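Local coordinates for protein UDP-glucose:anthocyanidin 3-O-glucosyltransferase (Clitoria ternatea, PDB 4REL) that belongs to the GT-B class of glycosyltransferases, in which two domains, each built on a parallel beta sheet, face one another across a cleft, at residues L173-P179 and G369-R373; Q5-P11 and T35-G41; A208-F214 and S232-P238; V353-P358 and A415-K419. Residue numbers count along the deposited sequence, not the author numbering.

Interaction 1: L173-P179 and G369-R373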
loop_
_atom_site.group_PDB
_atom_site.type_symbol
_atom_site.label_atom_id
_atom_site.label_comp_id
_atom_site.label_asym_id
_atom_site.label_seq_id
_atom_site.Cartn_x
_atom_site.Cartn_y
_atom_site.Cartn_z
ATOM N N LEU A 173 8.239 7.887 15.594
ATOM C CA LEU A 173 6.814 8.111 15.351
ATOM C C LEU A 173 6.257 9.055 16.412
ATOM O O LEU A 173 6.673 9.011 17.578
ATOM C CB LEU A 173 6.014 6.792 15.364
ATOM C CG LEU A 173 6.344 5.753 14.294
ATOM C CD1 LEU A 173 5.364 4.611 14.372
ATOM C CD2 LEU A 173 6.254 6.409 12.925
ATOM N N ARG A 174 5.344 9.929 15.995
ATOM C CA ARG A 174 4.753 10.905 16.901
ATOM C C ARG A 174 3.247 10.749 17.001
ATOM O O ARG A 174 2.601 10.166 16.128
ATOM C CB ARG A 174 5.032 12.324 16.417
ATOM C CG ARG A 174 6.487 12.675 16.241
ATOM C CD ARG A 174 6.511 14.044 15.612
ATOM N NE ARG A 174 7.850 14.554 15.382
ATOM C CZ ARG A 174 8.086 15.770 14.900
ATOM N NH1 ARG A 174 7.068 16.573 14.606
ATOM N NH2 ARG A 174 9.331 16.183 14.714
ATOM N N VAL A 175 2.697 11.306 18.073
ATOM C CA VAL A 175 1.264 11.398 18.268
ATOM C C VAL A 175 0.532 11.860 17.002
ATOM O O VAL A 175 -0.471 11.265 16.600
ATOM C CB VAL A 175 0.973 12.352 19.444
ATOM C CG1 VAL A 175 -0.433 12.913 19.366
ATOM C CG2 VAL A 175 1.199 11.629 20.754
ATOM N N GLU A 176 1.060 12.890 16.347
ATOM C CA GLU A 176 0.388 13.457 15.175
ATOM C C GLU A 176 0.381 12.529 13.952
ATOM O O GLU A 176 -0.357 12.764 12.987
ATOM C CB GLU A 176 1.010 14.804 14.805
ATOM C CG GLU A 176 2.434 14.705 14.296
ATOM C CD GLU A 176 3.063 16.062 14.060
ATOM O OE1 GLU A 176 2.546 16.818 13.213
ATOM O OE2 GLU A 176 4.073 16.371 14.728
ATOM N N ASP A 177 1.186 11.469 13.993
ATOM C CA ASP A 177 1.254 10.528 12.876
ATOM C C ASP A 177 0.212 9.412 12.959
ATOM O O ASP A 177 -0.042 8.728 11.970
ATOM C CB ASP A 177 2.646 9.893 12.805
ATOM C CG ASP A 177 3.762 10.920 12.737
ATOM O OD1 ASP A 177 3.569 11.977 12.096
ATOM O OD2 ASP A 177 4.841 10.659 13.318
ATOM N N VAL A 178 -0.370 9.221 14.141
ATOM C CA VAL A 178 -1.252 8.081 14.407
ATOM C C VAL A 178 -2.520 8.125 13.543
ATOM O O VAL A 178 -3.138 9.182 13.410
ATOM C CB VAL A 178 -1.627 8.049 15.901
ATOM C CG1 VAL A 178 -2.643 6.960 16.192
ATOM C CG2 VAL A 178 -0.368 7.856 16.753
ATOM N N PRO A 179 -2.903 6.986 12.933
ATOM C CA PRO A 179 -4.162 6.961 12.174
ATOM C C PRO A 179 -5.341 7.408 13.038
ATOM O O PRO A 179 -5.520 6.886 14.143
ATOM C CB PRO A 179 -4.314 5.481 11.802
ATOM C CG PRO A 179 -2.906 4.977 11.715
ATOM C CD PRO A 179 -2.182 5.699 12.843
ATOM N N GLY A 369 0.415 8.686 7.349
ATOM C CA GLY A 369 1.181 9.483 8.290
ATOM C C GLY A 369 2.367 8.737 8.862
ATOM O O GLY A 369 3.438 9.321 9.097
ATOM N N ILE A 370 2.191 7.432 9.071
ATOM C CA ILE A 370 3.284 6.598 9.539
ATOM C C ILE A 370 4.360 6.526 8.463
ATOM O O ILE A 370 5.551 6.666 8.751
ATOM C CB ILE A 370 2.811 5.165 9.886
ATOM C CG1 ILE A 370 1.669 5.195 10.912
ATOM C CG2 ILE A 370 3.985 4.340 10.381
ATOM C CD1 ILE A 370 2.024 5.871 12.242
ATOM N N ALA A 371 3.933 6.297 7.221
ATOM C CA ALA A 371 4.855 6.234 6.099
ATOM C C ALA A 371 5.634 7.531 5.948
ATOM O O ALA A 371 6.857 7.506 5.747
ATOM C CB ALA A 371 4.109 5.895 4.806
ATOM N N ALA A 372 4.932 8.661 6.052
ATOM C CA ALA A 372 5.563 9.961 5.890
ATOM C C ALA A 372 6.640 10.153 6.958
ATOM O O ALA A 372 7.736 10.638 6.666
ATOM C CB ALA A 372 4.521 11.086 5.956
ATOM N N ARG A 373 6.329 9.779 8.194
ATOM C CA ARG A 373 7.297 9.901 9.287
ATOM C C ARG A 373 8.515 9.000 9.071
ATOM O O ARG A 373 9.649 9.410 9.330
ATOM C CB ARG A 373 6.645 9.582 10.642
ATOM C CG ARG A 373 7.610 9.698 11.847
ATOM C CD ARG A 373 8.055 11.149 12.071
ATOM N NE ARG A 373 6.888 12.007 12.218
ATOM C CZ ARG A 373 6.888 13.325 12.047
ATOM N NH1 ARG A 373 8.012 13.965 11.739
ATOM N NH2 ARG A 373 5.761 14.003 12.185
HETATM O O HOH W 1 -0.906 7.509 9.679
HETATM O O HOH W 2 2.747 12.287 9.551
#
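Helix 368-378 meets the loop 173-179 first at Gly369, whose CA lies 4.7 Å from the CA of Asp177. The approach leaves no room for a side chain: an ideal CB on Gly369 would lie only 2.8 Å from Asp177 O. A water donates both to Gly369 O (3.1 Å) and to Asp177 OD1 (2.7 Å), spanning the gap. One residue on, Ile370 supplies much of the apolar contact: CG2 packs 4.0 Å from Leu173 CD2 and CD1 4.3 Å from Pro179 CD, and CD1 also lies 3.5 Å from Asp177 O. A turn after Gly369, Arg373 rests its CG 3.7 Å from Leu173 CD2 and grips Asp177 in a two-pronged salt bridge, NE to OD2 (2.7 Å) and NH2 to OD1 (3.0 Å). Asp177 OD2 also accepts from Arg174 N (2.8 Å), which helps to fix its position. The guanidinium of Arg174 lies flat on that of Arg373, centres 3.9 Å apart, a stack of like charges that neighbouring acids offset: Glu176 OE2 bridges Arg174 NH1 (3.0 Å) and, at a long 3.9 Å, Arg373 NH2, and Asp377 pairs with Arg373 NH1; Lys388 in turn pairs with Glu176 OE1. The contact thus joins a loop of the N-terminal domain to a C-terminal-domain helix. Val175 and Val178 back the loop against helix 148-157, Pro179 touches the bound KMP, and Ala372 and Arg373 rest on Ile384 of strand 382-384.

Interaction 2: Q5-P11 and T35-G41. With ACT (acetate ion), chain G.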
loop_
_atom_site.group_PDB
_atom_site.type_symbol
_atom_site.label_atom_id
_atom_site.label_comp_id
_atom_site.label_asym_id
_atom_site.label_seq_id
_atom_site.Cartn_x
_atom_site.Cartn_y
_atom_site.Cartn_z
ATOM N N GLN A 5 -3.613 -30.213 -2.197
ATOM C CA GLN A 5 -3.354 -28.893 -1.599
ATOM C C GLN A 5 -4.229 -27.833 -2.264
ATOM O O GLN A 5 -4.288 -27.729 -3.497
ATOM C CB GLN A 5 -1.878 -28.499 -1.706
ATOM C CG GLN A 5 -0.907 -29.466 -1.011
ATOM C CD GLN A 5 -1.388 -29.888 0.365
ATOM O OE1 GLN A 5 -2.005 -30.943 0.522
ATOM N NE2 GLN A 5 -1.109 -29.066 1.368
ATOM N N HIS A 6 -4.913 -27.046 -1.445
ATOM C CA HIS A 6 -5.902 -26.108 -1.964
ATOM C C HIS A 6 -5.958 -24.876 -1.081
ATOM O O HIS A 6 -6.465 -24.924 0.042
ATOM C CB HIS A 6 -7.276 -26.781 -2.044
ATOM C CG HIS A 6 -8.378 -25.878 -2.529
ATOM N ND1 HIS A 6 -9.709 -26.194 -2.384
ATOM C CD2 HIS A 6 -8.335 -24.695 -3.185
ATOM C CE1 HIS A 6 -10.449 -25.221 -2.904
ATOM N NE2 HIS A 6 -9.639 -24.304 -3.394
ATOM N N VAL A 7 -5.451 -23.767 -1.610
ATOM C CA VAL A 7 -5.362 -22.527 -0.858
ATOM C C VAL A 7 -6.523 -21.621 -1.264
ATOM O O VAL A 7 -6.750 -21.375 -2.456
ATOM C CB VAL A 7 -4.028 -21.817 -1.154
ATOM C CG1 VAL A 7 -3.900 -20.539 -0.340
ATOM C CG2 VAL A 7 -2.872 -22.753 -0.852
ATOM N N ALA A 8 -7.280 -21.144 -0.279
ATOM C CA ALA A 8 -8.319 -20.162 -0.556
ATOM C C ALA A 8 -7.756 -18.813 -0.183
ATOM O O ALA A 8 -7.097 -18.685 0.851
ATOM C CB ALA A 8 -9.568 -20.456 0.252
ATOM N N ILE A 9 -8.022 -17.807 -1.019
ATOM C CA ILE A 9 -7.453 -16.484 -0.824
ATOM C C ILE A 9 -8.552 -15.442 -0.757
ATOM O O ILE A 9 -9.418 -15.390 -1.640
ATOM C CB ILE A 9 -6.473 -16.125 -1.961
ATOM C CG1 ILE A 9 -5.323 -17.146 -2.014
ATOM C CG2 ILE A 9 -5.906 -14.719 -1.756
ATOM C CD1 ILE A 9 -5.457 -18.154 -3.145
ATOM N N PHE A 10 -8.517 -14.625 0.298
ATOM C CA PHE A 10 -9.484 -13.531 0.480
ATOM C C PHE A 10 -8.795 -12.176 0.474
ATOM O O PHE A 10 -8.257 -11.760 1.499
ATOM C CB PHE A 10 -10.242 -13.678 1.815
ATOM C CG PHE A 10 -11.062 -14.946 1.923
ATOM C CD1 PHE A 10 -12.335 -15.020 1.368
ATOM C CD2 PHE A 10 -10.561 -16.051 2.602
ATOM C CE1 PHE A 10 -13.092 -16.185 1.469
ATOM C CE2 PHE A 10 -11.306 -17.221 2.717
ATOM C CZ PHE A 10 -12.583 -17.285 2.149
ATOM N N PRO A 11 -8.823 -11.469 -0.668
ATOM C CA PRO A 11 -8.359 -10.079 -0.625
ATOM C C PRO A 11 -9.310 -9.215 0.179
ATOM O O PRO A 11 -10.481 -9.566 0.332
ATOM C CB PRO A 11 -8.442 -9.642 -2.090
ATOM C CG PRO A 11 -9.551 -10.511 -2.665
ATOM C CD PRO A 11 -9.322 -11.845 -2.002
ATOM N N THR A 35 -0.742 -27.279 -7.039
ATOM C CA THR A 35 -1.584 -26.822 -5.937
ATOM C C THR A 35 -2.655 -25.885 -6.484
ATOM O O THR A 35 -2.378 -25.097 -7.388
ATOM C CB THR A 35 -0.731 -26.077 -4.898
ATOM O OG1 THR A 35 0.183 -27.002 -4.293
ATOM C CG2 THR A 35 -1.594 -25.451 -3.814
ATOM N N SER A 36 -3.873 -25.999 -5.955
ATOM C CA SER A 36 -4.993 -25.160 -6.377
ATOM C C SER A 36 -5.011 -23.879 -5.574
ATOM O O SER A 36 -4.865 -23.918 -4.352
ATOM C CB SER A 36 -6.320 -25.879 -6.143
ATOM O OG SER A 36 -6.368 -27.084 -6.898
ATOM N N PHE A 37 -5.216 -22.757 -6.263
ATOM C CA PHE A 37 -5.354 -21.457 -5.615
ATOM C C PHE A 37 -6.699 -20.857 -6.006
ATOM O O PHE A 37 -6.981 -20.639 -7.186
ATOM C CB PHE A 37 -4.194 -20.529 -6.009
ATOM C CG PHE A 37 -2.853 -20.996 -5.489
ATOM C CD1 PHE A 37 -2.331 -20.477 -4.313
ATOM C CD2 PHE A 37 -2.142 -21.991 -6.150
ATOM C CE1 PHE A 37 -1.103 -20.911 -3.816
ATOM C CE2 PHE A 37 -0.917 -22.437 -5.655
ATOM C CZ PHE A 37 -0.397 -21.892 -4.489
ATOM N N SER A 38 -7.534 -20.602 -5.005
ATOM C CA SER A 38 -8.886 -20.132 -5.252
ATOM C C SER A 38 -9.016 -18.714 -4.721
ATOM O O SER A 38 -9.016 -18.494 -3.511
ATOM C CB SER A 38 -9.902 -21.065 -4.588
ATOM O OG SER A 38 -9.913 -22.356 -5.216
ATOM N N PHE A 39 -9.118 -17.763 -5.641
ATOM C CA PHE A 39 -9.112 -16.334 -5.323
ATOM C C PHE A 39 -10.559 -15.857 -5.229
ATOM O O PHE A 39 -11.303 -15.891 -6.208
ATOM C CB PHE A 39 -8.358 -15.581 -6.430
ATOM C CG PHE A 39 -7.864 -14.221 -6.030
ATOM C CD1 PHE A 39 -6.572 -14.052 -5.557
ATOM C CD2 PHE A 39 -8.684 -13.110 -6.143
ATOM C CE1 PHE A 39 -6.098 -12.800 -5.199
ATOM C CE2 PHE A 39 -8.218 -11.845 -5.786
ATOM C CZ PHE A 39 -6.931 -11.694 -5.314
ATOM N N ILE A 40 -10.954 -15.405 -4.047
ATOM C CA ILE A 40 -12.359 -15.153 -3.762
ATOM C C ILE A 40 -12.570 -13.658 -3.545
ATOM O O ILE A 40 -12.179 -13.108 -2.516
ATOM C CB ILE A 40 -12.807 -15.929 -2.504
ATOM C CG1 ILE A 40 -12.574 -17.435 -2.697
ATOM C CG2 ILE A 40 -14.269 -15.642 -2.183
ATOM C CD1 ILE A 40 -12.660 -18.253 -1.394
ATOM N N GLY A 41 -13.180 -13.000 -4.526
ATOM C CA GLY A 41 -13.405 -11.561 -4.444
ATOM C C GLY A 41 -14.853 -11.205 -4.699
ATOM O O GLY A 41 -15.700 -12.091 -4.816
HETATM C C ACT G . -4.824 -27.083 -10.330
HETATM O O ACT G . -5.646 -26.742 -9.451
HETATM O OXT ACT G . -5.107 -27.007 -11.550
HETATM C CH3 ACT G . -3.531 -27.723 -9.903
HETATM O O HOH W 3 -12.440 -11.618 -0.091
#
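Strands 6-10 and 36-42 run parallel and in register, so Val7 and Ile9 each bond to the residues flanking their partner. Gln5 opens the pairing by accepting a hydrogen bond at its O from Ser36 N (3.0 Å). His6 pairs with Ser36, and its imidazole runs along the neighbouring strand so that NE2 hydrogen-bonds Ser38 OG at 2.7 Å; its ND1 is held by Gln106 O. Ser36 OG lies 2.7 Å from O of an acetate ion, probably from the crystallisation liquor, with Gln106 OE1 also within its range. Val7 then bonds both ways, Val7 N to Ser36 O and Ser38 N to Val7 O, each 2.8 Å, while its CB packs 3.8 Å from Phe37 CD1. Ala8 sits on the face of His6 and Ser38, its CB 4.1 Å from Ile40 CD1. Ile9 repeats the ladder with Ile9 N to Ser38 O (2.8 Å) and Ile40 N to Ile9 O (2.9 Å). On the face it shares with Val7, Ile9 CD1 meets Phe37 CB at 3.9 Å, and the Ile9 side chain also touches Leu21 and Val25 of helix 18-31. Phe10 CE1 touches Ile40 CD1 (3.6 Å), and Pro11 ends the run with its CD over the face of the Phe39 ring, 4.3 Å from the centroid, a CH-pi contact. Strand 6-10, helix 18-31 and strand 36-42 form the first beta-alpha-beta crossover of the Rossmann-like N-terminal domain characteristic of GT-B enzymes.

Interaction 3: A208-F214 and S232-P238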
loop_
_atom_site.group_PDB
_atom_site.type_symbol
_atom_site.label_atom_id
_atom_site.label_comp_id
_atom_site.label_asym_id
_atom_site.label_seq_id
_atom_site.Cartn_x
_atom_site.Cartn_y
_atom_site.Cartn_z
ATOM N N ALA A 208 1.172 -17.577 10.003
ATOM C CA ALA A 208 2.232 -16.657 9.607
ATOM C C ALA A 208 1.626 -15.326 9.178
ATOM O O ALA A 208 0.476 -15.272 8.720
ATOM C CB ALA A 208 3.070 -17.254 8.472
ATOM N N VAL A 209 2.387 -14.250 9.347
ATOM C CA VAL A 209 2.004 -12.961 8.803
ATOM C C VAL A 209 3.010 -12.647 7.704
ATOM O O VAL A 209 4.227 -12.682 7.936
ATOM C CB VAL A 209 2.013 -11.844 9.879
ATOM C CG1 VAL A 209 1.768 -10.487 9.236
ATOM C CG2 VAL A 209 0.955 -12.117 10.944
ATOM N N VAL A 210 2.504 -12.377 6.503
ATOM C CA VAL A 210 3.357 -12.108 5.345
ATOM C C VAL A 210 3.345 -10.607 5.048
ATOM O O VAL A 210 2.290 -10.034 4.747
ATOM C CB VAL A 210 2.870 -12.889 4.112
ATOM C CG1 VAL A 210 3.688 -12.506 2.870
ATOM C CG2 VAL A 210 2.994 -14.385 4.361
ATOM N N VAL A 211 4.515 -9.973 5.148
ATOM C CA VAL A 211 4.617 -8.532 4.950
ATOM C C VAL A 211 5.107 -8.247 3.535
ATOM O O VAL A 211 6.107 -8.807 3.095
ATOM C CB VAL A 211 5.573 -7.868 5.971
ATOM C CG1 VAL A 211 5.685 -6.375 5.681
ATOM C CG2 VAL A 211 5.084 -8.088 7.397
ATOM N N ASN A 212 4.400 -7.357 2.843
ATOM C CA ASN A 212 4.677 -7.026 1.447
ATOM C C ASN A 212 5.732 -5.924 1.379
ATOM O O ASN A 212 5.469 -4.830 0.887
ATOM C CB ASN A 212 3.383 -6.523 0.794
ATOM C CG ASN A 212 3.436 -6.552 -0.719
ATOM O OD1 ASN A 212 3.907 -7.525 -1.318
ATOM N ND2 ASN A 212 2.953 -5.476 -1.353
ATOM N N PHE A 213 6.928 -6.204 1.877
ATOM C CA PHE A 213 7.962 -5.177 1.939
ATOM C C PHE A 213 9.355 -5.795 2.056
ATOM O O PHE A 213 9.524 -7.004 1.927
ATOM C CB PHE A 213 7.682 -4.238 3.120
ATOM C CG PHE A 213 8.334 -2.891 2.986
ATOM C CD1 PHE A 213 8.085 -2.100 1.874
ATOM C CD2 PHE A 213 9.192 -2.419 3.966
ATOM C CE1 PHE A 213 8.681 -0.854 1.732
ATOM C CE2 PHE A 213 9.802 -1.180 3.833
ATOM C CZ PHE A 213 9.545 -0.394 2.719
ATOM N N PHE A 214 10.348 -4.947 2.297
ATOM C CA PHE A 214 11.739 -5.367 2.383
ATOM C C PHE A 214 12.177 -5.334 3.844
ATOM O O PHE A 214 12.262 -4.262 4.443
ATOM C CB PHE A 214 12.615 -4.400 1.568
ATOM C CG PHE A 214 12.074 -4.090 0.188
ATOM C CD1 PHE A 214 12.214 -5.003 -0.849
ATOM C CD2 PHE A 214 11.451 -2.876 -0.073
ATOM C CE1 PHE A 214 11.720 -4.715 -2.118
ATOM C CE2 PHE A 214 10.960 -2.578 -1.338
ATOM C CZ PHE A 214 11.094 -3.501 -2.361
ATOM N N SER A 232 4.875 -16.377 13.248
ATOM C CA SER A 232 5.899 -16.324 12.209
ATOM C C SER A 232 5.749 -15.027 11.434
ATOM O O SER A 232 4.634 -14.652 11.066
ATOM C CB SER A 232 5.758 -17.520 11.263
ATOM O OG SER A 232 6.734 -17.478 10.239
ATOM N N LEU A 233 6.859 -14.324 11.215
ATOM C CA LEU A 233 6.843 -13.101 10.428
ATOM C C LEU A 233 7.678 -13.322 9.190
ATOM O O LEU A 233 8.876 -13.591 9.294
ATOM C CB LEU A 233 7.437 -11.935 11.225
ATOM C CG LEU A 233 7.530 -10.576 10.522
ATOM C CD1 LEU A 233 6.143 -9.975 10.253
ATOM C CD2 LEU A 233 8.365 -9.619 11.373
ATOM N N LEU A 234 7.049 -13.213 8.022
ATOM C CA LEU A 234 7.727 -13.483 6.758
ATOM C C LEU A 234 7.623 -12.266 5.849
ATOM O O LEU A 234 6.548 -11.658 5.734
ATOM C CB LEU A 234 7.088 -14.698 6.067
ATOM C CG LEU A 234 7.046 -16.030 6.826
ATOM C CD1 LEU A 234 6.197 -17.084 6.077
ATOM C CD2 LEU A 234 8.458 -16.543 7.054
ATOM N N TYR A 235 8.732 -11.898 5.212
ATOM C CA TYR A 235 8.716 -10.806 4.244
ATOM C C TYR A 235 8.859 -11.393 2.844
ATOM O O TYR A 235 9.802 -12.136 2.570
ATOM C CB TYR A 235 9.861 -9.819 4.497
ATOM C CG TYR A 235 9.696 -8.892 5.682
ATOM C CD1 TYR A 235 9.409 -7.543 5.500
ATOM C CD2 TYR A 235 9.850 -9.360 6.981
ATOM C CE1 TYR A 235 9.271 -6.684 6.594
ATOM C CE2 TYR A 235 9.717 -8.514 8.070
ATOM C CZ TYR A 235 9.425 -7.182 7.868
ATOM O OH TYR A 235 9.306 -6.359 8.960
ATOM N N VAL A 236 7.913 -11.080 1.969
ATOM C CA VAL A 236 8.011 -11.473 0.570
ATOM C C VAL A 236 8.101 -10.211 -0.276
ATOM O O VAL A 236 7.312 -9.277 -0.100
ATOM C CB VAL A 236 6.821 -12.339 0.146
ATOM C CG1 VAL A 236 6.888 -12.658 -1.349
ATOM C CG2 VAL A 236 6.815 -13.622 0.959
ATOM N N VAL A 237 9.092 -10.190 -1.164
ATOM C CA VAL A 237 9.409 -9.017 -1.972
ATOM C C VAL A 237 8.174 -8.547 -2.729
ATOM O O VAL A 237 7.539 -9.333 -3.440
ATOM C CB VAL A 237 10.557 -9.337 -2.961
ATOM C CG1 VAL A 237 10.643 -8.297 -4.062
ATOM C CG2 VAL A 237 11.878 -9.434 -2.213
ATOM N N PRO A 238 7.828 -7.260 -2.580
ATOM C CA PRO A 238 6.598 -6.687 -3.148
ATOM C C PRO A 238 6.666 -6.397 -4.641
ATOM O O PRO A 238 5.636 -6.073 -5.230
ATOM C CB PRO A 238 6.453 -5.357 -2.388
ATOM C CG PRO A 238 7.852 -5.007 -1.986
ATOM C CD PRO A 238 8.500 -6.321 -1.661
HETATM O O HOH W 4 3.182 -5.197 -4.192
HETATM O O HOH W 5 4.617 -9.956 -0.782
#
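The parallel ladder ends in an inverse gamma turn centred on Asn212, closed by a weak hydrogen bond from Phe213 N to Val211 O (3.0 Å). The same carbonyl accepts from Val236 N (3.1 Å), so Val211 O serves both the turn and the last rung of the ladder. Earlier in the strands the bonding is regular: Val209 N to Ser232 O (2.9 Å), Leu234 N to Val209 O (2.9 Å) and Val211 N to Leu234 O (2.7 Å). Strand 208-211, helix 220-229 and strand 233-235 form a beta-alpha-beta unit at the edge of the N-terminal Rossmann-like sheet, 233-235 being its outermost strand. On the face toward that helix, Val211 CB lies over the Tyr235 ring, 4.1 Å from its centroid, and Val211 CG2 meets Leu233 CD1 at 3.6 Å; the Tyr235 hydroxyl bonds Asp218. On the other face, that of Val210 and Leu234, Leu234 packs on helix 431-445, and its CD1 touches Ala208 CB (3.9 Å). Beyond the turn, Phe214 brings its ring back to Pro238, whose CD stands 4.0 Å from the ring centroid over its face. One water links Asn212 ND2 (2.9 Å) to Pro238 O (2.8 Å), and another links Asn212 OD1 (2.6 Å) to Val236 O (2.9 Å).

Interaction 4: V353-P358 and A415-K419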
loop_
_atom_site.group_PDB
_atom_site.type_symbol
_atom_site.label_atom_id
_atom_site.label_comp_id
_atom_site.label_asym_id
_atom_site.label_seq_id
_atom_site.Cartn_x
_atom_site.Cartn_y
_atom_site.Cartn_z
ATOM N N VAL A 353 11.028 4.105 -3.252
ATOM C CA VAL A 353 12.288 3.756 -2.597
ATOM C C VAL A 353 13.073 2.723 -3.397
ATOM O O VAL A 353 14.301 2.725 -3.380
ATOM C CB VAL A 353 12.114 3.293 -1.126
ATOM C CG1 VAL A 353 11.482 4.407 -0.281
ATOM C CG2 VAL A 353 11.293 2.016 -1.044
ATOM N N SER A 354 12.375 1.854 -4.118
ATOM C CA SER A 354 13.079 0.840 -4.894
ATOM C C SER A 354 13.766 1.460 -6.109
ATOM O O SER A 354 14.661 0.861 -6.696
ATOM C CB SER A 354 12.150 -0.311 -5.299
ATOM O OG SER A 354 11.091 0.150 -6.109
ATOM N N ASN A 355 13.364 2.679 -6.466
ATOM C CA ASN A 355 13.953 3.372 -7.606
ATOM C C ASN A 355 14.876 4.537 -7.245
ATOM O O ASN A 355 15.376 5.233 -8.131
ATOM C CB ASN A 355 12.852 3.851 -8.557
ATOM C CG ASN A 355 12.259 2.721 -9.361
ATOM O OD1 ASN A 355 12.933 2.132 -10.209
ATOM N ND2 ASN A 355 10.991 2.408 -9.111
ATOM N N GLY A 356 15.102 4.749 -5.951
ATOM C CA GLY A 356 15.979 5.815 -5.487
ATOM C C GLY A 356 15.411 7.219 -5.664
ATOM O O GLY A 356 16.156 8.186 -5.803
ATOM N N VAL A 357 14.091 7.348 -5.650
ATOM C CA VAL A 357 13.493 8.669 -5.816
ATOM C C VAL A 357 13.081 9.228 -4.460
ATOM O O VAL A 357 12.266 8.620 -3.758
ATOM C CB VAL A 357 12.279 8.634 -6.753
ATOM C CG1 VAL A 357 11.656 10.033 -6.852
ATOM C CG2 VAL A 357 12.702 8.148 -8.120
ATOM N N PRO A 358 13.644 10.385 -4.083
ATOM C CA PRO A 358 13.313 11.003 -2.795
ATOM C C PRO A 358 11.901 11.582 -2.828
ATOM O O PRO A 358 11.363 11.807 -3.915
ATOM C CB PRO A 358 14.362 12.111 -2.659
ATOM C CG PRO A 358 14.732 12.447 -4.061
ATOM C CD PRO A 358 14.671 11.146 -4.818
ATOM N N ALA A 415 18.570 8.416 -0.619
ATOM C CA ALA A 415 17.668 7.731 -1.541
ATOM C C ALA A 415 18.440 6.712 -2.377
ATOM O O ALA A 415 17.947 5.608 -2.638
ATOM C CB ALA A 415 16.943 8.739 -2.446
ATOM N N LEU A 416 19.653 7.070 -2.786
ATOM C CA LEU A 416 20.465 6.150 -3.572
ATOM C C LEU A 416 20.926 4.976 -2.710
ATOM O O LEU A 416 20.958 3.840 -3.176
ATOM C CB LEU A 416 21.668 6.857 -4.217
ATOM C CG LEU A 416 22.646 5.879 -4.897
ATOM C CD1 LEU A 416 21.955 5.105 -6.023
ATOM C CD2 LEU A 416 23.912 6.572 -5.412
ATOM N N LYS A 417 21.282 5.244 -1.456
ATOM C CA LYS A 417 21.685 4.157 -0.560
ATOM C C LYS A 417 20.552 3.178 -0.311
ATOM O O LYS A 417 20.768 1.966 -0.237
ATOM C CB LYS A 417 22.190 4.695 0.774
ATOM C CG LYS A 417 23.420 5.571 0.653
ATOM C CD LYS A 417 23.934 5.974 2.031
ATOM C CE LYS A 417 25.063 6.985 1.924
ATOM N NZ LYS A 417 25.492 7.475 3.264
ATOM N N VAL A 418 19.345 3.704 -0.158
ATOM C CA VAL A 418 18.200 2.848 0.097
ATOM C C VAL A 418 17.882 2.009 -1.144
ATOM O O VAL A 418 17.528 0.831 -1.033
ATOM C CB VAL A 418 16.983 3.670 0.565
ATOM C CG1 VAL A 418 15.711 2.844 0.478
ATOM C CG2 VAL A 418 17.216 4.169 1.988
ATOM N N LYS A 419 18.051 2.595 -2.328
ATOM C CA LYS A 419 17.866 1.841 -3.568
ATOM C C LYS A 419 18.815 0.639 -3.607
ATOM O O LYS A 419 18.419 -0.477 -3.956
ATOM C CB LYS A 419 18.096 2.730 -4.789
ATOM C CG LYS A 419 17.889 2.009 -6.113
ATOM C CD LYS A 419 18.205 2.928 -7.302
ATOM C CE LYS A 419 17.667 2.313 -8.585
ATOM N NZ LYS A 419 18.121 2.997 -9.833
HETATM O O HOH W 6 15.328 5.042 -2.446
HETATM O O HOH W 7 16.144 -1.027 -5.782
HETATM O O HOH W 8 15.587 2.876 -11.010
#
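Lys419 lays its fully extended side chain over the backbone that ends helix 346-354. Its CB is 3.8 Å from Gly356 N, its CG 3.5 Å from Ser354 O and its CD 3.7 Å from Asn355 C, so the methylenes cover three successive residues. Gly356, with a phi of 71°, terminates that helix in a Schellman motif, its N returning to Val353 O through a weak bond of 3.4 Å. Positive phi favours glycine, and the neighbour adds a second reason, since an ideal CB at Gly356 would come within 3.1 Å of Lys419 CD. The bare CA instead lies 3.5 Å from Ala415 O in a CA-H...O contact. Ala415 turns its CB toward Pro358, 4.1 Å from Pro358 CD, and Val418 CG1 packs 4.0 Å from Val353 CB. The helix end and the turn leading to strand 359-361 are thereby fitted against helix 409-425 within the C-terminal domain. Water completes the polar side. One molecule donates to Val353 O and Ala415 O (2.7 Å each), a second to Ser354 O (2.6 Å) and Lys419 O (3.0 Å), and a third relays from Lys419 NZ (2.8 Å) to Asn355 OD1 (2.9 Å), while Asn355 ND2 binds Glu351 O. Paired carbonyls cannot bond each other, so the polar links run through water, and the direct contact is van der Waals plus one CA-H...O contact.

All four contacts are largely buried, but their chemistry follows their place in the fold. Interactions 2 and 3 belong to the same N-terminal sheet, their centres 18 Å apart, and each pairs the two strands of a beta-alpha-beta unit through main-chain hydrogen bonds. Interaction 4 lies inside the C-terminal domain and rests on van der Waals fit, largely of a partly exposed lysine's methylenes over a helix end, and on bridging waters. Interaction 1 alone of the four joins the two domains, and it alone is dominated by salt bridges. Interactions 3 and 4, although in different domains, come within about 4 Å at their nearest atoms without touching; interactions 1 and 2 lie on opposite sides of the chain's centre.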